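Local structure of methyltransferase (Pyrococcus horikoshii, 1IXK) at residues F256-A261 and F308-R313; R227-G232 and G240-S245; S107-V112 and N293-Y298. The protein probably methylates tRNA at carbon 5 of cytidine with S-adenosyl-L-methionine as methyl donor. All blocks are in the same frame, centred on the assembly; numbering follows the deposited sequence.

Contact 1 (F256-A261 and F308-R313); sequences FVIQWA and FIAKIR
I258 is the one residue of helix 256-261 that reaches F308, A310 and I312, the inward-facing residues of strand 308-313, so this contact works as an example of a single aliphatic side chain that meets three strand residues. The helix and strand segments run nearly parallel, at 14°, with their axes 10.4 Å apart, and the CA atoms of I258 and A310 are the nearest across the gap.

The aromatic part of the contact is made at a ring edge. F308 has CG anti to its backbone N (chi1 173°), which sends the ring toward the helix. I258 CG1 meets its rim close to the ring plane, 3.6 Å from F308 CZ and equally near CE2. The methylene thus abuts C-H groups rather than the pi face.

The purely aliphatic part belongs to the tip of I258. With CG1 anti to the carbonyl carbon (chi1 -61°), the ethyl branch leads off the helix. Its CD1 methyl lies 3.9 Å from A310 CB, whose small side chain lets the branch come close to the strand. Farther along, I258 CD1 is 4.2 Å from I312 CD1, a looser touch.

Neighbouring elements complete the surroundings. Y244 and L269, on the strands that flank 307-314, also touch I258, and I312 rests on V267 and L269.

No hydrogen bond crosses between the two segments, and every touching residue is buried. The helix is therefore held against the strand of a class I methyltransferase sheet by shape and apolar burial, with the peptide groups on the strand left to bond with neighbouring strands.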
loop_
_atom_site.group_PDB
_atom_site.type_symbol
_atom_site.label_atom_id
_atom_site.label_comp_id
_atom_site.label_asym_id
_atom_site.label_seq_id
_atom_site.Cartn_x
_atom_site.Cartn_y
_atom_site.Cartn_z
ATOM N N PHE A 256 -1.240 16.379 -1.360
ATOM C CA PHE A 256 -1.403 17.466 -0.387
ATOM C C PHE A 256 -0.730 17.137 0.946
ATOM O O PHE A 256 -0.137 18.007 1.590
ATOM C CB PHE A 256 -2.886 17.738 -0.129
ATOM C CG PHE A 256 -3.572 18.520 -1.216
ATOM C CD1 PHE A 256 -2.994 18.665 -2.473
ATOM C CD2 PHE A 256 -4.824 19.084 -0.988
ATOM C CE1 PHE A 256 -3.653 19.362 -3.490
ATOM C CE2 PHE A 256 -5.491 19.778 -1.996
ATOM C CZ PHE A 256 -4.902 19.915 -3.251
ATOM N N VAL A 257 -0.843 15.885 1.369
ATOM C CA VAL A 257 -0.242 15.464 2.626
ATOM C C VAL A 257 1.273 15.455 2.488
ATOM O O VAL A 257 1.991 15.882 3.397
ATOM C CB VAL A 257 -0.721 14.056 3.032
ATOM C CG1 VAL A 257 -0.005 13.603 4.300
ATOM C CG2 VAL A 257 -2.225 14.066 3.246
ATOM N N ILE A 258 1.757 14.968 1.348
ATOM C CA ILE A 258 3.197 14.921 1.102
ATOM C C ILE A 258 3.777 16.339 0.997
ATOM O O ILE A 258 4.850 16.609 1.534
ATOM C CB ILE A 258 3.519 14.113 -0.180
ATOM C CG1 ILE A 258 3.012 12.676 -0.014
ATOM C CG2 ILE A 258 5.026 14.077 -0.428
ATOM C CD1 ILE A 258 3.493 12.017 1.255
ATOM N N GLN A 259 3.075 17.239 0.311
ATOM C CA GLN A 259 3.559 18.614 0.200
ATOM C C GLN A 259 3.628 19.226 1.600
ATOM O O GLN A 259 4.580 19.934 1.943
ATOM C CB GLN A 259 2.631 19.462 -0.669
ATOM C CG GLN A 259 3.131 20.898 -0.824
ATOM C CD GLN A 259 4.429 20.975 -1.610
ATOM O OE1 GLN A 259 4.458 20.683 -2.798
ATOM N NE2 GLN A 259 5.506 21.359 -0.944
ATOM N N TRP A 260 2.607 18.953 2.405
ATOM C CA TRP A 260 2.573 19.469 3.763
ATOM C C TRP A 260 3.783 18.955 4.537
ATOM O O TRP A 260 4.432 19.708 5.256
ATOM C CB TRP A 260 1.286 19.039 4.472
ATOM C CG TRP A 260 1.308 19.354 5.934
ATOM C CD1 TRP A 260 1.274 20.595 6.510
ATOM C CD2 TRP A 260 1.411 18.416 7.006
ATOM N NE1 TRP A 260 1.351 20.486 7.880
ATOM C CE2 TRP A 260 1.436 19.159 8.212
ATOM C CE3 TRP A 260 1.487 17.018 7.071
ATOM C CZ2 TRP A 260 1.532 18.550 9.465
ATOM C CZ3 TRP A 260 1.583 16.411 8.319
ATOM C CH2 TRP A 260 1.604 17.179 9.499
ATOM N N ALA A 261 4.095 17.671 4.381
ATOM C CA ALA A 261 5.234 17.086 5.083
ATOM C C ALA A 261 6.545 17.745 4.656
ATOM O O ALA A 261 7.408 18.023 5.488
ATOM C CB ALA A 261 5.297 15.586 4.824
ATOM N N PHE A 308 -1.327 5.270 -4.332
ATOM C CA PHE A 308 -0.374 6.380 -4.232
ATOM C C PHE A 308 0.717 5.956 -3.270
ATOM O O PHE A 308 0.436 5.371 -2.224
ATOM C CB PHE A 308 -1.058 7.634 -3.669
ATOM C CG PHE A 308 -0.112 8.770 -3.389
ATOM C CD1 PHE A 308 0.322 9.605 -4.416
ATOM C CD2 PHE A 308 0.339 9.016 -2.088
ATOM C CE1 PHE A 308 1.189 10.672 -4.156
ATOM C CE2 PHE A 308 1.209 10.081 -1.818
ATOM C CZ PHE A 308 1.632 10.909 -2.859
ATOM N N ILE A 309 1.964 6.256 -3.610
ATOM C CA ILE A 309 3.061 5.892 -2.735
ATOM C C ILE A 309 4.190 6.907 -2.818
ATOM O O ILE A 309 4.517 7.389 -3.900
ATOM C CB ILE A 309 3.628 4.491 -3.088
ATOM C CG1 ILE A 309 4.768 4.141 -2.124
ATOM C CG2 ILE A 309 4.117 4.473 -4.534
ATOM C CD1 ILE A 309 5.283 2.706 -2.262
ATOM N N ALA A 310 4.781 7.216 -1.668
ATOM C CA ALA A 310 5.893 8.158 -1.599
ATOM C C ALA A 310 6.949 7.627 -0.644
ATOM O O ALA A 310 6.623 7.058 0.401
ATOM C CB ALA A 310 5.408 9.521 -1.128
ATOM N N LYS A 311 8.217 7.813 -1.001
ATOM C CA LYS A 311 9.315 7.351 -0.163
ATOM C C LYS A 311 10.002 8.576 0.427
ATOM O O LYS A 311 10.593 9.388 -0.291
ATOM C CB LYS A 311 10.298 6.525 -0.993
ATOM C CG LYS A 311 11.410 5.897 -0.182
ATOM C CD LYS A 311 12.105 4.818 -1.001
ATOM C CE LYS A 311 13.241 4.187 -0.228
ATOM N NZ LYS A 311 13.680 2.913 -0.873
ATOM N N ILE A 312 9.931 8.690 1.744
ATOM C CA ILE A 312 10.481 9.838 2.456
ATOM C C ILE A 312 11.736 9.548 3.279
ATOM O O ILE A 312 11.783 8.572 4.023
ATOM C CB ILE A 312 9.399 10.408 3.410
ATOM C CG1 ILE A 312 8.140 10.749 2.610
ATOM C CG2 ILE A 312 9.930 11.615 4.154
ATOM C CD1 ILE A 312 6.942 11.147 3.474
ATOM N N ARG A 313 12.751 10.397 3.136
ATOM C CA ARG A 313 13.979 10.255 3.918
ATOM C C ARG A 313 14.052 11.434 4.894
ATOM O O ARG A 313 13.859 12.582 4.499
ATOM C CB ARG A 313 15.220 10.259 3.013
ATOM C CG ARG A 313 16.517 10.118 3.806
ATOM C CD ARG A 313 17.765 10.045 2.925
ATOM N NE ARG A 313 18.963 10.035 3.762
ATOM C CZ ARG A 313 19.633 11.123 4.139
ATOM N NH1 ARG A 313 19.245 12.325 3.744
ATOM N NH2 ARG A 313 20.673 11.007 4.950
#

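Contact 2 (R227-G232 and G240-S245); sequences RLLEKG and GILVYS
L229 and G232 on helix 227-232 lie over L242 and Y244 on strand 240-245, the two segments running almost antiparallel at 167° with their axes 10.3 Å apart; the nearest CA pairs are L229 with Y244 and G232 with L242.

Two leucines carry most of the interface. L229 and L242 approach at a slant, and L229 CD1 comes within 3.7 Å of L242 CD2 and a little farther from CD1, so one methyl sits against the forked end of the other residue. L229 directs CG away from its own amide nitrogen (chi1 -178°), and the side chain then divides: CD1 serves the strand, while CD2 turns to V257 and A261 of helix 255-264. The same CD1 also brushes Y244, 4.2 Å from CD2 of the ring. That ring is held at its far end, where OH hydrogen-bonds to E253 O.

One turn on from L229, at G232, the helix offers no side chain, and L242 CD1 lies against its backbone, 4.0 Å from G232 C. The absence of a beta carbon is what permits the approach. Alongside in the sheet, L242 touches I191 and Y244 touches L193.

Helix 215-235 thus connects strand 188-194 to its parallel neighbour 240-246. This is the beta-alpha-beta crossover of the Rossmann-like class I methyltransferase fold; here the helix packs on the sheet through L229 and G232, next to helix 255-264.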
loop_
_atom_site.group_PDB
_atom_site.type_symbol
_atom_site.label_atom_id
_atom_site.label_comp_id
_atom_site.label_asym_id
_atom_site.label_seq_id
_atom_site.Cartn_x
_atom_site.Cartn_y
_atom_site.Cartn_z
ATOM N N ARG A 227 -1.770 13.289 10.921
ATOM C CA ARG A 227 -1.415 12.942 12.298
ATOM C C ARG A 227 -0.483 11.745 12.338
ATOM O O ARG A 227 0.511 11.746 13.062
ATOM C CB ARG A 227 -2.662 12.608 13.124
ATOM C CG ARG A 227 -3.548 13.776 13.472
ATOM C CD ARG A 227 -4.789 13.292 14.222
ATOM N NE ARG A 227 -5.712 14.385 14.512
ATOM C CZ ARG A 227 -5.489 15.335 15.416
ATOM N NH1 ARG A 227 -4.372 15.328 16.131
ATOM N NH2 ARG A 227 -6.382 16.299 15.595
ATOM N N LEU A 228 -0.823 10.715 11.568
ATOM C CA LEU A 228 -0.015 9.503 11.522
ATOM C C LEU A 228 1.378 9.777 10.961
ATOM O O LEU A 228 2.376 9.311 11.505
ATOM C CB LEU A 228 -0.718 8.436 10.673
ATOM C CG LEU A 228 -1.989 7.849 11.298
ATOM C CD1 LEU A 228 -2.786 7.075 10.262
ATOM C CD2 LEU A 228 -1.604 6.968 12.470
ATOM N N LEU A 229 1.441 10.541 9.876
ATOM C CA LEU A 229 2.720 10.856 9.254
ATOM C C LEU A 229 3.617 11.646 10.203
ATOM O O LEU A 229 4.824 11.407 10.269
ATOM C CB LEU A 229 2.488 11.631 7.959
ATOM C CG LEU A 229 3.732 12.004 7.149
ATOM C CD1 LEU A 229 4.557 10.757 6.835
ATOM C CD2 LEU A 229 3.297 12.701 5.874
ATOM N N GLU A 230 3.036 12.585 10.947
ATOM C CA GLU A 230 3.821 13.365 11.895
ATOM C C GLU A 230 4.354 12.480 13.024
ATOM O O GLU A 230 5.519 12.595 13.403
ATOM C CB GLU A 230 2.990 14.518 12.472
ATOM C CG GLU A 230 3.685 15.272 13.591
ATOM C CD GLU A 230 3.109 16.661 13.813
ATOM O OE1 GLU A 230 1.886 16.838 13.641
ATOM O OE2 GLU A 230 3.885 17.573 14.174
ATOM N N LYS A 231 3.518 11.594 13.562
ATOM C CA LYS A 231 3.973 10.706 14.632
ATOM C C LYS A 231 5.074 9.768 14.124
ATOM O O LYS A 231 6.028 9.468 14.842
ATOM C CB LYS A 231 2.812 9.868 15.185
ATOM C CG LYS A 231 1.723 10.667 15.900
ATOM C CD LYS A 231 2.289 11.531 17.029
ATOM C CE LYS A 231 3.035 10.695 18.057
ATOM N NZ LYS A 231 3.626 11.528 19.147
ATOM N N GLY A 232 4.929 9.305 12.887
ATOM C CA GLY A 232 5.921 8.412 12.309
ATOM C C GLY A 232 7.268 9.092 12.120
ATOM O O GLY A 232 8.314 8.555 12.496
ATOM N N GLY A 240 16.585 8.143 8.472
ATOM C CA GLY A 240 15.638 7.041 8.397
ATOM C C GLY A 240 14.668 7.193 7.237
ATOM O O GLY A 240 14.509 8.287 6.694
ATOM N N ILE A 241 14.004 6.099 6.868
ATOM C CA ILE A 241 13.066 6.109 5.751
ATOM C C ILE A 241 11.640 5.763 6.160
ATOM O O ILE A 241 11.414 4.852 6.964
ATOM C CB ILE A 241 13.487 5.081 4.667
ATOM C CG1 ILE A 241 14.949 5.298 4.270
ATOM C CG2 ILE A 241 12.552 5.182 3.450
ATOM C CD1 ILE A 241 15.223 6.616 3.593
ATOM N N LEU A 242 10.679 6.492 5.603
ATOM C CA LEU A 242 9.271 6.221 5.862
ATOM C C LEU A 242 8.585 6.126 4.511
ATOM O O LEU A 242 8.797 6.971 3.637
ATOM C CB LEU A 242 8.624 7.335 6.698
ATOM C CG LEU A 242 7.145 7.111 7.068
ATOM C CD1 LEU A 242 6.829 7.803 8.386
ATOM C CD2 LEU A 242 6.229 7.611 5.956
ATOM N N VAL A 243 7.795 5.078 4.317
ATOM C CA VAL A 243 7.068 4.934 3.069
ATOM C C VAL A 243 5.607 5.164 3.397
ATOM O O VAL A 243 5.051 4.542 4.302
ATOM C CB VAL A 243 7.275 3.542 2.427
ATOM C CG1 VAL A 243 6.231 3.311 1.339
ATOM C CG2 VAL A 243 8.667 3.470 1.820
ATOM N N TYR A 244 5.018 6.098 2.666
ATOM C CA TYR A 244 3.635 6.505 2.829
ATOM C C TYR A 244 2.825 6.027 1.639
ATOM O O TYR A 244 3.201 6.264 0.494
ATOM C CB TYR A 244 3.589 8.033 2.918
ATOM C CG TYR A 244 2.208 8.647 2.990
ATOM C CD1 TYR A 244 1.444 8.847 1.841
ATOM C CD2 TYR A 244 1.685 9.061 4.210
ATOM C CE1 TYR A 244 0.188 9.458 1.906
ATOM C CE2 TYR A 244 0.432 9.667 4.292
ATOM C CZ TYR A 244 -0.306 9.867 3.141
ATOM O OH TYR A 244 -1.526 10.496 3.233
ATOM N N SER A 245 1.713 5.350 1.900
ATOM C CA SER A 245 0.889 4.868 0.806
ATOM C C SER A 245 -0.585 4.863 1.163
ATOM O O SER A 245 -0.950 4.755 2.339
ATOM C CB SER A 245 1.318 3.451 0.395
ATOM O OG SER A 245 1.101 2.511 1.436
#

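Contact 3 (S107-V112 and N293-Y298); sequences SMYPPV and NARRLY
Y109 spans the gap from helix 107-112 to strand 295-297, its hydroxyl end crossing the R295 side chain and one ring edge lying against L297. At the ring edge, Y109 CD2 is 4.3 Å from L297 CD1, and the methyl sits near the plane of the ring. This is an edge contact between apolar groups, and a rather loose one.

At the phenol end, Y109 OH lies 4.2 Å from R295 CG, a methylene carbon. The charged group is not what meets the tyrosine. The arginine chain is bent at both chi2 (-57°) and chi3 (-67°), and these bends turn the guanidinium away from the hydroxyl, its plane 62° from that of the ring, to where NH2 hydrogen-bonds to G275 O. Y109 OH has its own partner in Y274 O. Both polar ends are thus tied to adjacent residues of one loop, and what meets across the contact is the hydroxyl oxygen and an arginine methylene, without a bond.

In the fold, this contact joins two parts of a class I methyltransferase that are far apart in the sequence: helix 105-114, which comes ahead of strand 121-124, and the short strand 295-297, added to the sheet alongside 307-314. P110 and P111 lack the N-H that would bond to the preceding turn, and the helix is kinked there, directly after Y109. R295 and L297 both point toward this helix. W75, from the N-terminal part of the chain, stacks on the tyrosine ring, so the same side chain is held by both portions of the protein. F307 packs against Y109 and L297 alike.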
loop_
_atom_site.group_PDB
_atom_site.type_symbol
_atom_site.label_atom_id
_atom_site.label_comp_id
_atom_site.label_asym_id
_atom_site.label_seq_id
_atom_site.Cartn_x
_atom_site.Cartn_y
_atom_site.Cartn_z
ATOM N N SER A 107 -0.640 -3.862 -2.799
ATOM C CA SER A 107 -0.226 -3.959 -1.404
ATOM C C SER A 107 1.206 -4.489 -1.243
ATOM O O SER A 107 1.779 -4.406 -0.164
ATOM C CB SER A 107 -1.209 -4.839 -0.612
ATOM O OG SER A 107 -1.160 -6.190 -1.045
HETATM N N MSE A 108 1.779 -5.019 -2.321
HETATM C CA MSE A 108 3.142 -5.542 -2.283
HETATM C C MSE A 108 4.178 -4.431 -2.466
HETATM O O MSE A 108 5.324 -4.558 -2.036
HETATM C CB MSE A 108 3.340 -6.590 -3.387
HETATM C CG MSE A 108 2.491 -7.850 -3.242
HETATM SE SE MSE A 108 2.834 -9.082 -4.554
HETATM C CE MSE A 108 1.314 -10.030 -4.512
ATOM N N TYR A 109 3.764 -3.332 -3.084
ATOM C CA TYR A 109 4.677 -2.223 -3.352
ATOM C C TYR A 109 5.295 -1.543 -2.120
ATOM O O TYR A 109 6.514 -1.408 -2.038
ATOM C CB TYR A 109 3.965 -1.169 -4.219
ATOM C CG TYR A 109 4.884 -0.262 -5.025
ATOM C CD1 TYR A 109 6.243 -0.165 -4.734
ATOM C CD2 TYR A 109 4.379 0.523 -6.062
ATOM C CE1 TYR A 109 7.078 0.690 -5.454
ATOM C CE2 TYR A 109 5.206 1.384 -6.787
ATOM C CZ TYR A 109 6.551 1.460 -6.474
ATOM O OH TYR A 109 7.374 2.314 -7.171
ATOM N N PRO A 110 4.469 -1.117 -1.143
ATOM C CA PRO A 110 4.996 -0.448 0.054
ATOM C C PRO A 110 6.139 -1.148 0.789
ATOM O O PRO A 110 7.187 -0.540 1.028
ATOM C CB PRO A 110 3.749 -0.269 0.927
ATOM C CG PRO A 110 2.676 -0.053 -0.089
ATOM C CD PRO A 110 2.995 -1.139 -1.114
ATOM N N PRO A 111 5.966 -2.430 1.153
ATOM C CA PRO A 111 7.054 -3.112 1.861
ATOM C C PRO A 111 8.344 -3.165 1.045
ATOM O O PRO A 111 9.436 -2.949 1.574
ATOM C CB PRO A 111 6.500 -4.518 2.102
ATOM C CG PRO A 111 5.025 -4.351 2.030
ATOM C CD PRO A 111 4.818 -3.331 0.957
ATOM N N VAL A 112 8.213 -3.474 -0.240
ATOM C CA VAL A 112 9.374 -3.573 -1.117
ATOM C C VAL A 112 10.053 -2.210 -1.257
ATOM O O VAL A 112 11.279 -2.109 -1.205
ATOM C CB VAL A 112 8.967 -4.109 -2.511
ATOM C CG1 VAL A 112 10.177 -4.145 -3.434
ATOM C CG2 VAL A 112 8.376 -5.513 -2.372
ATOM N N ASN A 293 8.576 12.473 -7.478
ATOM C CA ASN A 293 9.308 11.300 -6.998
ATOM C C ASN A 293 8.272 10.299 -6.480
ATOM O O ASN A 293 8.518 9.089 -6.433
ATOM C CB ASN A 293 10.272 11.676 -5.866
ATOM C CG ASN A 293 11.596 12.223 -6.379
ATOM O OD1 ASN A 293 12.379 11.499 -6.986
ATOM N ND2 ASN A 293 11.847 13.503 -6.137
ATOM N N ALA A 294 7.112 10.823 -6.086
ATOM C CA ALA A 294 6.006 9.997 -5.598
ATOM C C ALA A 294 5.343 9.356 -6.816
ATOM O O ALA A 294 5.449 9.881 -7.924
ATOM C CB ALA A 294 5.002 10.860 -4.840
ATOM N N ARG A 295 4.651 8.239 -6.612
ATOM C CA ARG A 295 4.022 7.519 -7.717
ATOM C C ARG A 295 2.553 7.199 -7.487
ATOM O O ARG A 295 2.075 7.187 -6.360
ATOM C CB ARG A 295 4.750 6.191 -7.962
ATOM C CG ARG A 295 6.264 6.265 -7.863
ATOM C CD ARG A 295 6.835 7.291 -8.814
ATOM N NE ARG A 295 6.668 6.917 -10.213
ATOM C CZ ARG A 295 7.011 7.698 -11.233
ATOM N NH1 ARG A 295 7.534 8.891 -11.004
ATOM N NH2 ARG A 295 6.833 7.289 -12.482
ATOM N N ARG A 296 1.855 6.932 -8.581
ATOM C CA ARG A 296 0.447 6.561 -8.546
ATOM C C ARG A 296 0.216 5.378 -9.475
ATOM O O ARG A 296 0.816 5.292 -10.554
ATOM C CB ARG A 296 -0.441 7.714 -9.023
ATOM C CG ARG A 296 -0.830 8.715 -7.948
ATOM C CD ARG A 296 -1.673 9.827 -8.560
ATOM N NE ARG A 296 -2.168 10.773 -7.565
ATOM C CZ ARG A 296 -3.438 10.858 -7.184
ATOM N NH1 ARG A 296 -4.346 10.047 -7.715
ATOM N NH2 ARG A 296 -3.805 11.765 -6.288
ATOM N N LEU A 297 -0.657 4.472 -9.048
ATOM C CA LEU A 297 -1.030 3.321 -9.854
ATOM C C LEU A 297 -2.496 3.564 -10.181
ATOM O O LEU A 297 -3.273 3.974 -9.315
ATOM C CB LEU A 297 -0.881 2.015 -9.068
ATOM C CG LEU A 297 0.537 1.575 -8.702
ATOM C CD1 LEU A 297 0.470 0.268 -7.917
ATOM C CD2 LEU A 297 1.373 1.400 -9.968
ATOM N N TYR A 298 -2.863 3.330 -11.434
ATOM C CA TYR A 298 -4.234 3.543 -11.887
ATOM C C TYR A 298 -4.866 2.238 -12.348
ATOM O O TYR A 298 -4.224 1.425 -13.013
ATOM C CB TYR A 298 -4.240 4.553 -13.030
ATOM C CG TYR A 298 -3.880 5.956 -12.605
ATOM C CD1 TYR A 298 -4.794 6.748 -11.908
ATOM C CD2 TYR A 298 -2.629 6.500 -12.908
ATOM C CE1 TYR A 298 -4.480 8.042 -11.529
ATOM C CE2 TYR A 298 -2.302 7.799 -12.530
ATOM C CZ TYR A 298 -3.235 8.566 -11.843
ATOM O OH TYR A 298 -2.936 9.859 -11.488
#

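In the fold
All three contacts meet on one mixed sheet. Contacts 1 and 2 lie about 8 Å apart between centres, on adjoining antiparallel strands joined by probable hydrogen bonds such as A310 N to Y244 O (2.8 Å). Contact 3 lies about 12 Å from contact 1, with I309 O and R295 N 2.8 Å apart, and touches contact 2 where P110 packs on S245. The predicted nucleophile C247, here in a disulfide with C197, follows strand 240-246; its side chain is about 8 Å from those of F308 and L297. Contacts 1 and 3 thus each place a residue near it, and the side chain of Y109 is about 7 Å from that of K132, predicted to bind S-adenosyl-L-methionine.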